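Local coordinates for protein predicted ATPase of the ABC class (Vibrio vulnificus, PDB 5D6A) that probably binds and hydrolyses ATP as an ATPase of the ABC class, and is captured here as a two-chain assembly with the ATP analogue AMP-PNP, at residues V311-S317 with T329-Q335; N368-R372 with P386-V391; F76-T82 with F133-I138. All blocks are in the same frame, centred on the assembly; numbering follows the deposited sequence.

Contact 1 (V311-S317 with T329-Q335); sequences VHHLNLS and TADFTTQ
H313 and D331 are brought together by different first torsions. The H313 ring is turned opposite its carbonyl carbon (chi1 -57°), whereas D331 swings CG opposite its backbone N (chi1 -175°). The two side chains then run alongside each other and point the same way. H313 ND1 donates to D331 OD1 at 2.9 Å. The bond is bent, with 140° at the hydrogen. It uses the syn side of the carboxylate and lies close to the imidazole plane. T333 takes a face of the same ring instead: its OG1 sits over the centre, 3.3 Å above the plane of H313. T333 OG1 also accepts from H313 N at 2.8 Å. The imidazole is thus fixed at its edge and covered on one face.

The backbones run antiparallel. V311 and T334 form one hydrogen-bonded pair, and L314 and F332 form another. Between them the first chain carries one extra residue. H313, with positive phi, and L314 both face F332.

F332 is the apolar centre. V311 CG1 meets the edge of the ring, 3.9 Å from F332 CD2. L316 CD1 approaches F332 CD2 obliquely at 3.7 Å. Outside the pair, F332 makes an edge-to-face contact with F268 of the second subunit. Past the bulge, L316 N donates to T329 O at 2.8 Å. N315 OD1 accepts from S317 N, which makes an Asx turn, and also from S317 OG.

The T334 side chain is about 4 Å from a bound AMP-PNP, and the second segment leads toward helix 339-352. H313 and L314 opposite F332 form a G1 beta bulge in a short antiparallel pairing, at what is probably the nucleotide-bound subunit interface of an ABC-type ATPase.

Contact 2 (N368-R372 with P386-V391); sequences NFMIR and PITPLV
P386 begins the contact against the guanidinium of R372. Its CG lies 3.4 Å from R372 NH2, approached obliquely. I387 comes next. Its CG2 meets N368 OD1 at 3.5 Å, while its carbonyl oxygen lies at the edge of the R372 guanidinium. T388 points away from the first segment at CB, and its OG1 is hydrogen-bonded to N321. The P389 ring crosses the aliphatic part of R372 obliquely, with P389 CG 3.8 Å from R372 CD. R372 is bent at chi2 (71°), and its aliphatic part and its guanidinium both reach the prolines. P389 CB also sits against the carbonyl oxygens of M370 and I371.

L390 N then donates to F369 O at 2.9 Å, in a nearly straight bond (169°). Its CB approaches F369 CE2 obliquely. In one of its two modelled conformers the selenomethionine M370 may lie alongside L390. V391 N reaches M370 O in a weak bond.

The end of helix 367-370 is thereby tied to the start of helix 390-401. N368 packs on G410 of the second subunit. This placement, just after the strand 357-361, is consistent with the D-loop region of an ABC ATPase.

Contact 3 (F76-T82 with F133-I138); sequences FRAWSLT and FTEEGI
R77 and I138 form an antiparallel hydrogen-bonded pair. R77 N donates to I138 O at 2.9 Å, and I138 N returns a bond to R77 O. The next pair, A78 with G137, is non-hydrogen-bonded, and its CA atoms come to 4.0 Å. There the first chain leaves the strand. W79 N still donates to E136 O at 3.3 Å. Beyond it the chain folds back, with L81 N bonded to A78 O and T82 OG1 to W79 O. The other segment turns tightly through E135 and E136, and T134 N makes a weak bond to G137 O.

This places the contact at one end of the antiparallel sheet in the N-terminal region. Strand 71-78 pairs there with strand 137-144, which also pairs with strand 131-133 in a beta hairpin.

W79 carries most of the side-chain packing. Its first torsion sets the indole opposite the carbonyl carbon (chi1 -65°), which lays it over the second segment. G137 CA and I138 CG1 both make CH-pi contacts on one face. G137 CA is 3.6 Å from the centroid of the five-membered ring of W79. I138 CG1 lies over the six-membered ring. W79 NE1 donates to T134 O at 3.0 Å, within the indole plane but 35° out of the carbonyl plane. This bond helps fix the rotation of the indole. The far corner, W79 CH2, rests over the face of the F133 ring, 3.4 Å from F133 CD1. The two ring planes stand 56° apart. Helix 92-109 packs against F133.

F76 brings the edge of its ring to the turn, with F76 CZ 3.5 Å from E136 CB. R77 leads its guanidinium away, to D54 O and T174 OG1.

In the fold
Along the chain contact 3 comes first, then contact 1, then contact 2. None lies inside another. Contacts 1 and 2 share the P-loop domain. Their centres are about 18 Å apart and their nearest atoms about 6 Å, so they do not touch. Helix 339-352 packs against both, and both reach the second subunit. This is consistent with a place beside the nucleotide-bound interface of the assembly. Contact 3 lies in the N-terminal region, on the opposite side of the chain's centre. Its centre is about 50 Å from that of contact 1 and about 56 Å from that of contact 2. It joins strands within its own sheet and meets no other chain of the assembly.

Contact 1 (V311-S317 with T329-Q335)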
# COMPACT_ATOMS: atom_id res chain seq x y z
N VAL A 311 16.27 -6.89 6.09
CA VAL A 311 16.35 -8.00 7.04
C VAL A 311 17.66 -7.84 7.79
O VAL A 311 18.70 -7.62 7.17
CB VAL A 311 16.33 -9.37 6.33
CG1 VAL A 311 16.47 -10.51 7.34
CG2 VAL A 311 15.05 -9.52 5.52
N HIS A 312 17.62 -7.96 9.12
CA HIS A 312 18.83 -7.74 9.93
C HIS A 312 19.41 -8.97 10.63
O HIS A 312 18.76 -9.59 11.48
CB HIS A 312 18.54 -6.68 10.98
CG HIS A 312 18.15 -5.35 10.42
ND1 HIS A 312 19.06 -4.49 9.83
CD2 HIS A 312 16.95 -4.71 10.39
CE1 HIS A 312 18.43 -3.39 9.44
NE2 HIS A 312 17.16 -3.50 9.77
N HIS A 313 20.65 -9.30 10.27
CA HIS A 313 21.41 -10.39 10.88
C HIS A 313 20.55 -11.55 11.38
O HIS A 313 20.68 -11.98 12.53
CB HIS A 313 22.25 -9.81 12.01
CG HIS A 313 23.17 -8.73 11.56
ND1 HIS A 313 24.44 -8.97 11.08
CD2 HIS A 313 23.00 -7.39 11.49
CE1 HIS A 313 25.01 -7.83 10.74
NE2 HIS A 313 24.16 -6.85 10.98
N LEU A 314 19.70 -12.07 10.50
CA LEU A 314 18.79 -13.15 10.81
C LEU A 314 19.34 -14.47 10.29
O LEU A 314 19.92 -14.51 9.20
CB LEU A 314 17.44 -12.86 10.18
CG LEU A 314 16.26 -13.78 10.50
CD1 LEU A 314 15.93 -13.74 11.98
CD2 LEU A 314 15.05 -13.36 9.68
N ASN A 315 19.16 -15.54 11.06
CA ASN A 315 19.63 -16.88 10.68
C ASN A 315 18.54 -17.61 9.91
O ASN A 315 17.50 -17.93 10.47
CB ASN A 315 20.04 -17.67 11.93
CG ASN A 315 20.66 -19.02 11.61
OD1 ASN A 315 20.53 -19.55 10.50
ND2 ASN A 315 21.36 -19.60 12.58
N LEU A 316 18.80 -17.89 8.64
CA LEU A 316 17.83 -18.57 7.79
C LEU A 316 18.30 -19.97 7.38
O LEU A 316 17.82 -20.53 6.39
CB LEU A 316 17.55 -17.73 6.55
CG LEU A 316 17.12 -16.29 6.82
CD1 LEU A 316 16.89 -15.53 5.52
CD2 LEU A 316 15.87 -16.25 7.68
N SER A 317 19.23 -20.54 8.15
CA SER A 317 19.78 -21.86 7.86
C SER A 317 18.71 -22.93 7.68
O SER A 317 18.88 -23.84 6.88
CB SER A 317 20.74 -22.29 8.97
OG SER A 317 21.82 -21.39 9.08
N THR A 329 24.27 -17.72 5.42
CA THR A 329 22.85 -18.02 5.59
C THR A 329 22.46 -18.00 7.07
O THR A 329 21.27 -17.98 7.40
CB THR A 329 22.48 -19.40 5.02
OG1 THR A 329 23.24 -20.42 5.68
CG2 THR A 329 22.76 -19.46 3.53
N ALA A 330 23.46 -18.01 7.94
CA ALA A 330 23.23 -17.98 9.39
C ALA A 330 23.25 -16.55 9.94
O ALA A 330 22.93 -16.33 11.11
CB ALA A 330 24.27 -18.83 10.10
N ASP A 331 23.63 -15.59 9.09
CA ASP A 331 23.72 -14.19 9.48
C ASP A 331 23.32 -13.34 8.27
O ASP A 331 24.09 -12.49 7.81
CB ASP A 331 25.15 -13.88 9.94
CG ASP A 331 25.32 -12.47 10.48
OD1 ASP A 331 24.33 -11.85 10.91
OD2 ASP A 331 26.47 -11.98 10.48
N PHE A 332 22.12 -13.58 7.77
CA PHE A 332 21.61 -12.89 6.58
C PHE A 332 21.16 -11.46 6.86
O PHE A 332 20.37 -11.20 7.77
CB PHE A 332 20.47 -13.71 5.95
CG PHE A 332 19.90 -13.08 4.71
CD1 PHE A 332 20.57 -13.17 3.50
CD2 PHE A 332 18.68 -12.41 4.75
CE1 PHE A 332 20.05 -12.60 2.35
CE2 PHE A 332 18.16 -11.83 3.61
CZ PHE A 332 18.84 -11.93 2.41
N THR A 333 21.67 -10.53 6.05
CA THR A 333 21.36 -9.11 6.17
C THR A 333 21.21 -8.49 4.77
O THR A 333 21.98 -8.82 3.87
CB THR A 333 22.47 -8.36 6.93
OG1 THR A 333 22.61 -8.91 8.25
CG2 THR A 333 22.16 -6.87 7.04
N THR A 334 20.22 -7.61 4.61
CA THR A 334 19.99 -6.95 3.32
C THR A 334 19.03 -5.75 3.44
O THR A 334 18.35 -5.60 4.45
CB THR A 334 19.41 -7.93 2.28
OG1 THR A 334 19.29 -7.28 1.01
CG2 THR A 334 18.05 -8.44 2.72
N GLN A 335 19.00 -4.92 2.40
CA GLN A 335 18.13 -3.75 2.34
C GLN A 335 17.11 -3.85 1.19
O GLN A 335 16.34 -2.92 0.95
CB GLN A 335 18.97 -2.48 2.19
CG GLN A 335 19.70 -2.06 3.45
CD GLN A 335 18.76 -1.51 4.52
OE1 GLN A 335 17.75 -0.88 4.21
NE2 GLN A 335 19.10 -1.75 5.79

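Contact 2 (N368-R372 with P386-V391)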
# COMPACT_ATOMS: atom_id res chain seq x y z
N ASN A 368 7.72 -20.76 -4.90
CA ASN A 368 9.03 -21.37 -4.69
C ASN A 368 9.25 -21.74 -3.22
O ASN A 368 9.82 -22.79 -2.91
CB ASN A 368 10.13 -20.40 -5.16
CG ASN A 368 11.53 -20.96 -4.98
OD1 ASN A 368 11.72 -22.16 -4.80
ND2 ASN A 368 12.52 -20.08 -5.03
N PHE A 369 8.78 -20.88 -2.34
CA PHE A 369 8.91 -21.08 -0.90
C PHE A 369 7.94 -22.13 -0.33
O PHE A 369 8.25 -22.77 0.68
CB PHE A 369 8.70 -19.73 -0.18
CG PHE A 369 8.62 -19.84 1.31
CD1 PHE A 369 9.76 -20.00 2.08
CD2 PHE A 369 7.39 -19.75 1.96
CE1 PHE A 369 9.68 -20.09 3.46
CE2 PHE A 369 7.30 -19.83 3.34
CZ PHE A 369 8.45 -20.00 4.09
N MSE A 370 6.80 -22.30 -0.98
CA MSE A 370 5.78 -23.25 -0.52
C MSE A 370 6.07 -24.67 -0.90
O MSE A 370 6.17 -25.55 -0.03
CB MSE A 370 4.43 -22.88 -1.12
CG MSE A 370 3.94 -21.52 -0.63
SE MSE A 370 3.82 -21.49 1.33
CE MSE A 370 1.96 -22.12 1.48
N ILE A 371 6.22 -24.92 -2.20
CA ILE A 371 6.44 -26.28 -2.71
C ILE A 371 7.83 -26.60 -3.27
O ILE A 371 8.66 -25.72 -3.50
CB ILE A 371 5.37 -26.65 -3.78
CG1 ILE A 371 5.31 -25.62 -4.91
CG2 ILE A 371 4.01 -26.74 -3.13
CD1 ILE A 371 6.54 -25.52 -5.79
N ARG A 372 8.06 -27.90 -3.46
CA ARG A 372 9.29 -28.44 -4.01
C ARG A 372 8.98 -28.79 -5.45
O ARG A 372 7.81 -28.93 -5.82
CB ARG A 372 9.67 -29.71 -3.24
CG ARG A 372 11.05 -30.27 -3.52
CD ARG A 372 12.15 -29.39 -2.94
NE ARG A 372 13.46 -30.04 -3.01
CZ ARG A 372 14.58 -29.54 -2.50
NH1 ARG A 372 14.58 -28.38 -1.86
NH2 ARG A 372 15.72 -30.22 -2.62
N PRO A 386 19.43 -26.24 -3.53
CA PRO A 386 18.00 -25.90 -3.51
C PRO A 386 17.48 -25.44 -2.15
O PRO A 386 17.89 -25.96 -1.11
CB PRO A 386 17.33 -27.22 -3.92
CG PRO A 386 18.30 -28.28 -3.53
CD PRO A 386 19.65 -27.68 -3.74
N ILE A 387 16.58 -24.46 -2.17
CA ILE A 387 15.97 -23.93 -0.95
C ILE A 387 15.06 -25.00 -0.34
O ILE A 387 14.44 -25.77 -1.07
CB ILE A 387 15.15 -22.64 -1.23
CG1 ILE A 387 14.64 -22.02 0.07
CG2 ILE A 387 13.99 -22.92 -2.18
CD1 ILE A 387 13.85 -20.75 -0.13
N THR A 388 14.99 -25.04 0.99
CA THR A 388 14.14 -26.00 1.69
C THR A 388 12.73 -25.41 1.83
O THR A 388 12.52 -24.50 2.64
CB THR A 388 14.72 -26.34 3.08
OG1 THR A 388 16.05 -26.84 2.93
CG2 THR A 388 13.86 -27.38 3.78
N PRO A 389 11.76 -25.92 1.05
CA PRO A 389 10.40 -25.38 1.08
C PRO A 389 9.67 -25.67 2.38
O PRO A 389 9.96 -26.67 3.04
CB PRO A 389 9.72 -26.08 -0.09
CG PRO A 389 10.41 -27.39 -0.18
CD PRO A 389 11.84 -27.14 0.22
N LEU A 390 8.73 -24.80 2.73
CA LEU A 390 7.96 -24.92 3.96
C LEU A 390 7.38 -26.32 4.17
O LEU A 390 7.40 -26.84 5.29
CB LEU A 390 6.84 -23.88 3.99
CG LEU A 390 5.89 -23.91 5.19
CD1 LEU A 390 6.64 -23.78 6.50
CD2 LEU A 390 4.84 -22.82 5.06
N VAL A 391 6.87 -26.92 3.11
CA VAL A 391 6.27 -28.26 3.19
C VAL A 391 7.16 -29.25 3.97
O VAL A 391 6.65 -30.13 4.67
CB VAL A 391 5.94 -28.82 1.79
CG1 VAL A 391 7.19 -28.95 0.93
CG2 VAL A 391 5.21 -30.16 1.89

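Contact 3 (F76-T82 with F133-I138)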
# COMPACT_ATOMS: atom_id res chain seq x y z
N PHE A 76 -10.80 14.19 33.61
CA PHE A 76 -10.81 13.16 34.65
C PHE A 76 -12.07 13.24 35.51
O PHE A 76 -12.51 14.32 35.88
CB PHE A 76 -9.57 13.29 35.53
CG PHE A 76 -9.58 12.39 36.72
CD1 PHE A 76 -9.24 11.06 36.61
CD2 PHE A 76 -9.94 12.89 37.97
CE1 PHE A 76 -9.26 10.22 37.71
CE2 PHE A 76 -9.96 12.06 39.08
CZ PHE A 76 -9.62 10.73 38.95
N ARG A 77 -12.62 12.07 35.84
CA ARG A 77 -13.80 11.97 36.69
C ARG A 77 -13.68 10.85 37.71
O ARG A 77 -13.55 9.69 37.34
CB ARG A 77 -15.06 11.72 35.87
CG ARG A 77 -15.43 12.82 34.91
CD ARG A 77 -16.93 12.81 34.71
NE ARG A 77 -17.61 13.21 35.95
CZ ARG A 77 -18.92 13.15 36.16
NH1 ARG A 77 -19.43 13.56 37.32
NH2 ARG A 77 -19.74 12.70 35.22
N ALA A 78 -13.74 11.21 39.00
CA ALA A 78 -13.65 10.23 40.08
C ALA A 78 -14.87 9.31 40.07
O ALA A 78 -15.98 9.75 39.79
CB ALA A 78 -13.53 10.94 41.42
N TRP A 79 -14.66 8.04 40.41
CA TRP A 79 -15.75 7.04 40.42
C TRP A 79 -16.98 7.40 41.25
O TRP A 79 -18.08 6.90 40.98
CB TRP A 79 -15.23 5.68 40.91
CG TRP A 79 -14.21 5.04 40.03
CD1 TRP A 79 -12.86 4.98 40.25
CD2 TRP A 79 -14.45 4.37 38.79
NE1 TRP A 79 -12.25 4.31 39.22
CE2 TRP A 79 -13.21 3.93 38.31
CE3 TRP A 79 -15.60 4.11 38.04
CZ2 TRP A 79 -13.08 3.23 37.11
CZ3 TRP A 79 -15.47 3.42 36.84
CH2 TRP A 79 -14.22 2.99 36.39
N SER A 80 -16.81 8.25 42.25
CA SER A 80 -17.93 8.64 43.12
C SER A 80 -19.03 9.40 42.40
O SER A 80 -20.22 9.23 42.70
CB SER A 80 -17.41 9.50 44.28
OG SER A 80 -16.41 8.81 45.01
N LEU A 81 -18.64 10.23 41.44
CA LEU A 81 -19.58 11.08 40.70
C LEU A 81 -20.15 10.44 39.44
O LEU A 81 -20.98 11.06 38.76
CB LEU A 81 -18.86 12.37 40.31
CG LEU A 81 -18.08 13.08 41.43
CD1 LEU A 81 -17.37 14.31 40.90
CD2 LEU A 81 -19.00 13.43 42.60
N THR A 82 -19.74 9.21 39.13
CA THR A 82 -20.17 8.53 37.90
C THR A 82 -21.26 7.47 38.06
O THR A 82 -22.06 7.26 37.15
CB THR A 82 -18.97 7.84 37.22
OG1 THR A 82 -18.44 6.84 38.09
CG2 THR A 82 -17.88 8.86 36.90
N PHE A 133 -9.23 3.60 32.70
CA PHE A 133 -9.69 3.44 34.08
C PHE A 133 -8.49 3.36 35.00
O PHE A 133 -7.43 2.86 34.63
CB PHE A 133 -10.54 2.17 34.32
CG PHE A 133 -11.88 2.16 33.63
CD1 PHE A 133 -12.61 3.32 33.44
CD2 PHE A 133 -12.46 0.95 33.28
CE1 PHE A 133 -13.85 3.28 32.83
CE2 PHE A 133 -13.71 0.91 32.68
CZ PHE A 133 -14.40 2.08 32.46
N THR A 134 -8.67 3.86 36.22
CA THR A 134 -7.65 3.83 37.25
C THR A 134 -8.38 3.54 38.55
O THR A 134 -9.58 3.25 38.54
CB THR A 134 -6.90 5.17 37.37
OG1 THR A 134 -7.80 6.19 37.83
CG2 THR A 134 -6.31 5.58 36.03
N GLU A 135 -7.68 3.60 39.67
CA GLU A 135 -8.32 3.38 40.96
C GLU A 135 -9.08 4.65 41.36
O GLU A 135 -10.12 4.58 42.03
CB GLU A 135 -7.29 3.01 42.04
CG GLU A 135 -6.57 1.69 41.78
CD GLU A 135 -7.50 0.49 41.78
OE1 GLU A 135 -7.16 -0.53 41.12
OE2 GLU A 135 -8.57 0.55 42.42
N GLU A 136 -8.57 5.80 40.93
CA GLU A 136 -9.18 7.09 41.25
C GLU A 136 -10.44 7.36 40.43
O GLU A 136 -11.46 7.78 40.97
CB GLU A 136 -8.19 8.25 41.04
CG GLU A 136 -6.90 8.18 41.86
CD GLU A 136 -5.93 7.11 41.39
OE1 GLU A 136 -6.15 6.52 40.31
OE2 GLU A 136 -4.94 6.87 42.11
N GLY A 137 -10.37 7.12 39.12
CA GLY A 137 -11.53 7.37 38.27
C GLY A 137 -11.34 7.10 36.79
O GLY A 137 -10.40 6.44 36.36
N ILE A 138 -12.28 7.63 36.01
CA ILE A 138 -12.28 7.47 34.56
C ILE A 138 -11.58 8.65 33.90
O ILE A 138 -11.81 9.80 34.27
CB ILE A 138 -13.73 7.39 34.03
CG1 ILE A 138 -14.51 6.31 34.79
CG2 ILE A 138 -13.74 7.13 32.54
CD1 ILE A 138 -15.96 6.19 34.38